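Local structure of terminal oxygenase component of carbazole (Janthinobacterium sp., 7BUG) at residues G50-L54 against C64-R68; I184-K188 against L200-F204. The protein is the terminal oxygenase of carbazole 1,9a-dioxygenase, using a Rieske [2Fe-2S] cluster and a mononuclear iron to dihydroxylate carbazole at its angular and adjacent carbons. One frame throughout, in Å; residues are numbered along the deposited sequence.

Both contacts are largely buried, but they lie on opposite sides of the chain's centre, their own centres 40 Å apart and their nearest atoms about 26 Å apart, and they share no element. Contact 1 (50-54 with 64-68) belongs to the Rieske [2Fe-2S] region and pairs two neighbouring strands of a hairpin through backbone hydrogen bonds, a salt bridge and water. Contact 2 (184-188 with 200-204) belongs to the ring-hydroxylase region: a 3-10 turn packs on a largely extended segment through apolar side chains, with one bridging water and no direct hydrogen bond. Contact 2 holds an iron ligand itself, whereas contact 1 only approaches the cluster ligands, through D67.

Contact 1 (G50-L54 against C64-R68)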
loop_
_atom_site.group_PDB
_atom_site.type_symbol
_atom_site.label_atom_id
_atom_site.label_comp_id
_atom_site.label_asym_id
_atom_site.label_seq_id
_atom_site.Cartn_x
_atom_site.Cartn_y
_atom_site.Cartn_z
ATOM N N GLY A 50 14.458 12.527 -2.975
ATOM C CA GLY A 50 13.607 11.708 -3.844
ATOM C C GLY A 50 14.274 11.208 -5.084
ATOM O O GLY A 50 13.671 10.385 -5.843
ATOM N N GLU A 51 15.519 11.602 -5.328
ATOM C CA GLU A 51 16.250 11.234 -6.548
ATOM C C GLU A 51 17.252 10.101 -6.238
ATOM O O GLU A 51 18.060 10.197 -5.271
ATOM C CB GLU A 51 17.093 12.408 -7.069
ATOM C CG GLU A 51 16.297 13.681 -7.314
ATOM C CD GLU A 51 16.998 14.790 -8.063
ATOM O OE1 GLU A 51 17.994 14.501 -8.732
ATOM O OE2 GLU A 51 16.495 15.931 -8.019
ATOM N N ASN A 52 17.247 9.099 -7.109
ATOM C CA ASN A 52 18.200 7.968 -6.974
ATOM C C ASN A 52 19.524 8.432 -7.587
ATOM O O ASN A 52 19.526 8.867 -8.761
ATOM C CB ASN A 52 17.763 6.683 -7.697
ATOM C CG ASN A 52 16.546 6.061 -7.036
ATOM O OD1 ASN A 52 16.554 5.876 -5.817
ATOM N ND2 ASN A 52 15.514 5.798 -7.808
ATOM N N LEU A 53 20.603 8.308 -6.822
ATOM C CA LEU A 53 21.937 8.736 -7.233
ATOM C C LEU A 53 22.933 7.591 -7.106
ATOM O O LEU A 53 22.774 6.662 -6.251
ATOM C CB LEU A 53 22.407 9.863 -6.323
ATOM C CG LEU A 53 21.489 11.087 -6.215
ATOM C CD1 LEU A 53 22.057 12.134 -5.285
ATOM C CD2 LEU A 53 21.152 11.669 -7.571
ATOM N N LEU A 54 23.974 7.697 -7.913
ATOM C CA LEU A 54 25.130 6.787 -7.838
ATOM C C LEU A 54 26.345 7.621 -7.475
ATOM O O LEU A 54 26.524 8.717 -8.055
ATOM C CB LEU A 54 25.413 6.144 -9.185
ATOM C CG LEU A 54 24.850 4.764 -9.432
ATOM C CD1 LEU A 54 25.296 4.342 -10.817
ATOM C CD2 LEU A 54 25.328 3.744 -8.390
ATOM N N CYS A 64 29.262 11.902 -8.733
ATOM C CA CYS A 64 27.839 11.585 -8.512
ATOM C C CYS A 64 27.096 11.734 -9.832
ATOM O O CYS A 64 27.098 12.848 -10.398
ATOM C CB CYS A 64 27.287 12.499 -7.432
ATOM S SG CYS A 64 25.529 12.188 -7.135
ATOM N N LEU A 65 26.425 10.663 -10.272
ATOM C CA LEU A 65 25.561 10.603 -11.472
ATOM C C LEU A 65 24.165 10.259 -11.015
ATOM O O LEU A 65 24.012 9.512 -10.045
ATOM C CB LEU A 65 26.008 9.479 -12.410
ATOM C CG LEU A 65 27.112 9.772 -13.390
ATOM C CD1 LEU A 65 27.527 8.475 -14.046
ATOM C CD2 LEU A 65 26.637 10.779 -14.440
ATOM N N LYS A 66 23.182 10.806 -11.682
ATOM C CA LYS A 66 21.799 10.337 -11.436
ATOM C C LYS A 66 21.734 8.856 -11.802
ATOM O O LYS A 66 22.117 8.469 -12.886
ATOM C CB LYS A 66 20.778 11.204 -12.151
ATOM C CG LYS A 66 19.356 10.677 -11.979
ATOM C CD LYS A 66 18.375 11.761 -12.392
ATOM C CE LYS A 66 18.310 12.900 -11.411
ATOM N NZ LYS A 66 17.095 13.703 -11.588
ATOM N N ASP A 67 21.143 8.058 -10.933
ATOM C CA ASP A 67 20.982 6.609 -11.160
ATOM C C ASP A 67 19.704 6.360 -11.955
ATOM O O ASP A 67 18.741 5.788 -11.426
ATOM C CB ASP A 67 20.991 5.911 -9.816
ATOM C CG ASP A 67 20.995 4.384 -9.894
ATOM O OD1 ASP A 67 21.327 3.819 -10.964
ATOM O OD2 ASP A 67 20.743 3.774 -8.826
ATOM N N ARG A 68 19.654 6.847 -13.188
ATOM C CA ARG A 68 18.439 6.740 -14.046
ATOM C C ARG A 68 18.937 6.914 -15.472
ATOM O O ARG A 68 19.299 8.060 -15.850
ATOM C CB ARG A 68 17.355 7.743 -13.713
ATOM C CG ARG A 68 16.080 7.476 -14.504
ATOM C CD ARG A 68 14.892 8.365 -14.175
ATOM N NE ARG A 68 15.301 9.692 -14.526
ATOM C CZ ARG A 68 14.824 10.820 -14.002
ATOM N NH1 ARG A 68 13.824 10.797 -13.147
ATOM N NH2 ARG A 68 15.353 11.961 -14.345
HETATM O O HOH W 1 16.368 16.479 -10.754
HETATM O O HOH W 2 16.043 6.229 -10.783
#
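Strands 51-54 and 64-66 run antiparallel, their short axes 4.7 Å apart at the closest and at 138° to each other. L54 and L65 form the hydrogen-bonded pair and satisfy each other's backbone: L54 N donates to L65 O at 2.8 Å, and L65 N to L54 O at 3.0 Å. One step on, L53 faces K66 as a non-hydrogen-bonded pair, and D67 N donates a hydrogen bond to N52 O (2.8 Å). The C64 CA-H points at L54 O, with 3.2 Å between CA and O. These pairs lie at the open end of the hairpin 51-58/61-66, away from its turn, in the antiparallel sheet of the Rieske domain; strands 44-48 and 123-129 flank the pair. D67 leaves the strand as the centre of an inverse gamma turn and leads towards the cluster ligand C69, its carboxylate held by S77 and Q75. Water 2 donates to D67 O (2.8 Å) and accepts from N52 ND2 (3.1 Å). At this same end the K66 side chain comes back so that NZ makes a salt bridge with E51 OE1 (3.1 Å), weak as a hydrogen bond, while water 1 accepts from K66 NZ (3.0 Å) and donates to E51 OE2 (2.8 Å). The same carboxylate is also bound by Y124, R26 and Q377. Beside the polar network, L53 CD1 rests on C64 SG at 3.9 Å.

Contact 2 (I184-K188 against L200-F204); sequences IYIHK and LPLGF. With FE2 (Fe (II) ion), chain E.
I184 to H187 lie in a 3-10 segment that begins earlier in the chain, with H187 N to I184 O at 2.9 Å. Against it, L200 and P201 are extended, L202 is helical (phi/psi -68/-32), and G203 and F204 are extended again, entering a strand. Y185 and L202 lie nearest, CA to CA 4.7 Å. No direct hydrogen bond joins the segments; water 3 donates to I184 O (2.8 Å) and to P201 O (2.9 Å). I184, with chi1 p and chi2 t, sends CD1 to 4.2 Å from P201 CG and 4.1 Å from F204 CE1, F204 having chi1 m and chi2 near 89°. L200 (t, p) lays CD2 3.8 Å from H187 CB. L202 (m, t) brings CD2 to 4.2 Å from Y185 CD1 and K188 CD. Y185 takes chi1 t and K188 chi1 p with an extended middle, and their polar ends reach E81 of the third subunit, the lysine by a salt bridge. H187, its CB sideways, takes chi1 m and chi2 near -62°, which lets NE2 bind FE2 at 2.1 Å. With H183, D333 and waters 4 and 5 it forms the mononuclear iron site, the two-histidine, one-carboxylate facial triad of Rieske oxygenases.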
loop_
_atom_site.group_PDB
_atom_site.type_symbol
_atom_site.label_atom_id
_atom_site.label_comp_id
_atom_site.label_asym_id
_atom_site.label_seq_id
_atom_site.Cartn_x
_atom_site.Cartn_y
_atom_site.Cartn_z
ATOM N N ILE A 184 13.121 17.463 25.730
ATOM C CA ILE A 184 14.136 16.784 26.574
ATOM C C ILE A 184 13.490 16.003 27.732
ATOM O O ILE A 184 14.156 15.112 28.236
ATOM C CB ILE A 184 15.135 17.803 27.126
ATOM C CG1 ILE A 184 14.454 18.886 27.954
ATOM C CG2 ILE A 184 15.960 18.354 25.964
ATOM C CD1 ILE A 184 15.423 19.740 28.740
ATOM N N TYR A 185 12.217 16.232 27.972
ATOM C CA TYR A 185 11.377 15.365 28.846
ATOM C C TYR A 185 11.539 13.893 28.462
ATOM O O TYR A 185 11.636 13.021 29.343
ATOM C CB TYR A 185 9.932 15.846 28.801
ATOM C CG TYR A 185 9.026 15.106 29.744
ATOM C CD1 TYR A 185 9.062 15.380 31.106
ATOM C CD2 TYR A 185 8.204 14.087 29.288
ATOM C CE1 TYR A 185 8.276 14.656 31.984
ATOM C CE2 TYR A 185 7.431 13.343 30.157
ATOM C CZ TYR A 185 7.464 13.639 31.508
ATOM O OH TYR A 185 6.699 12.921 32.398
ATOM N N ILE A 186 11.608 13.567 27.156
ATOM C CA ILE A 186 11.721 12.152 26.727
ATOM C C ILE A 186 13.052 11.525 27.132
ATOM O O ILE A 186 13.148 10.309 27.049
ATOM C CB ILE A 186 11.458 11.999 25.210
ATOM C CG1 ILE A 186 12.674 12.378 24.352
ATOM C CG2 ILE A 186 10.231 12.788 24.826
ATOM C CD1 ILE A 186 12.488 12.101 22.872
ATOM N N HIS A 187 14.077 12.331 27.450
ATOM C CA HIS A 187 15.448 11.854 27.715
ATOM C C HIS A 187 15.696 11.672 29.232
ATOM O O HIS A 187 16.796 11.281 29.580
ATOM C CB HIS A 187 16.444 12.832 27.109
ATOM C CG HIS A 187 16.351 12.932 25.619
ATOM N ND1 HIS A 187 16.581 11.858 24.812
ATOM C CD2 HIS A 187 16.178 13.987 24.800
ATOM C CE1 HIS A 187 16.503 12.226 23.542
ATOM N NE2 HIS A 187 16.249 13.504 23.524
ATOM N N LYS A 188 14.662 11.875 30.042
ATOM C CA LYS A 188 14.795 11.933 31.532
ATOM C C LYS A 188 15.296 10.588 32.077
ATOM O O LYS A 188 15.992 10.609 33.091
ATOM C CB LYS A 188 13.487 12.404 32.165
ATOM C CG LYS A 188 12.309 11.443 32.051
ATOM C CD LYS A 188 11.006 12.110 32.397
ATOM C CE LYS A 188 9.820 11.172 32.297
ATOM N NZ LYS A 188 9.516 10.811 30.878
ATOM N N LEU A 200 20.140 17.585 33.562
ATOM C CA LEU A 200 19.120 17.646 32.485
ATOM C C LEU A 200 17.808 17.993 33.153
ATOM O O LEU A 200 17.256 17.159 33.870
ATOM C CB LEU A 200 19.034 16.302 31.759
ATOM C CG LEU A 200 18.199 16.333 30.476
ATOM C CD1 LEU A 200 18.994 17.008 29.354
ATOM C CD2 LEU A 200 17.748 14.933 30.059
ATOM N N PRO A 201 17.284 19.212 32.947
ATOM C CA PRO A 201 15.955 19.547 33.443
ATOM C C PRO A 201 14.872 18.849 32.605
ATOM O O PRO A 201 15.206 18.314 31.559
ATOM C CB PRO A 201 15.793 21.050 33.226
ATOM C CG PRO A 201 16.908 21.452 32.264
ATOM C CD PRO A 201 17.921 20.326 32.228
ATOM N N LEU A 202 13.653 18.794 33.137
ATOM C CA LEU A 202 12.454 18.297 32.422
ATOM C C LEU A 202 12.106 19.271 31.305
ATOM O O LEU A 202 11.523 18.811 30.292
ATOM C CB LEU A 202 11.278 18.180 33.393
ATOM C CG LEU A 202 11.512 17.226 34.558
ATOM C CD1 LEU A 202 10.270 17.162 35.414
ATOM C CD2 LEU A 202 11.945 15.842 34.088
ATOM N N GLY A 203 12.386 20.555 31.519
ATOM C CA GLY A 203 12.055 21.662 30.612
ATOM C C GLY A 203 12.463 22.997 31.208
ATOM O O GLY A 203 13.310 22.978 32.110
ATOM N N PHE A 204 11.821 24.078 30.764
ATOM C CA PHE A 204 12.152 25.483 31.102
ATOM C C PHE A 204 10.870 26.285 31.197
ATOM O O PHE A 204 10.050 26.214 30.284
ATOM C CB PHE A 204 13.015 26.149 30.026
ATOM C CG PHE A 204 14.354 25.500 29.854
ATOM C CD1 PHE A 204 14.514 24.456 28.961
ATOM C CD2 PHE A 204 15.435 25.909 30.610
ATOM C CE1 PHE A 204 15.743 23.831 28.831
ATOM C CE2 PHE A 204 16.664 25.278 30.484
ATOM C CZ PHE A 204 16.809 24.235 29.600
HETATM FE FE FE2 E . 16.303 14.564 21.692
HETATM O O HOH W 3 14.467 15.553 30.995
HETATM O O HOH W 4 17.868 15.472 21.800
HETATM O O HOH W 5 16.584 15.575 19.761
#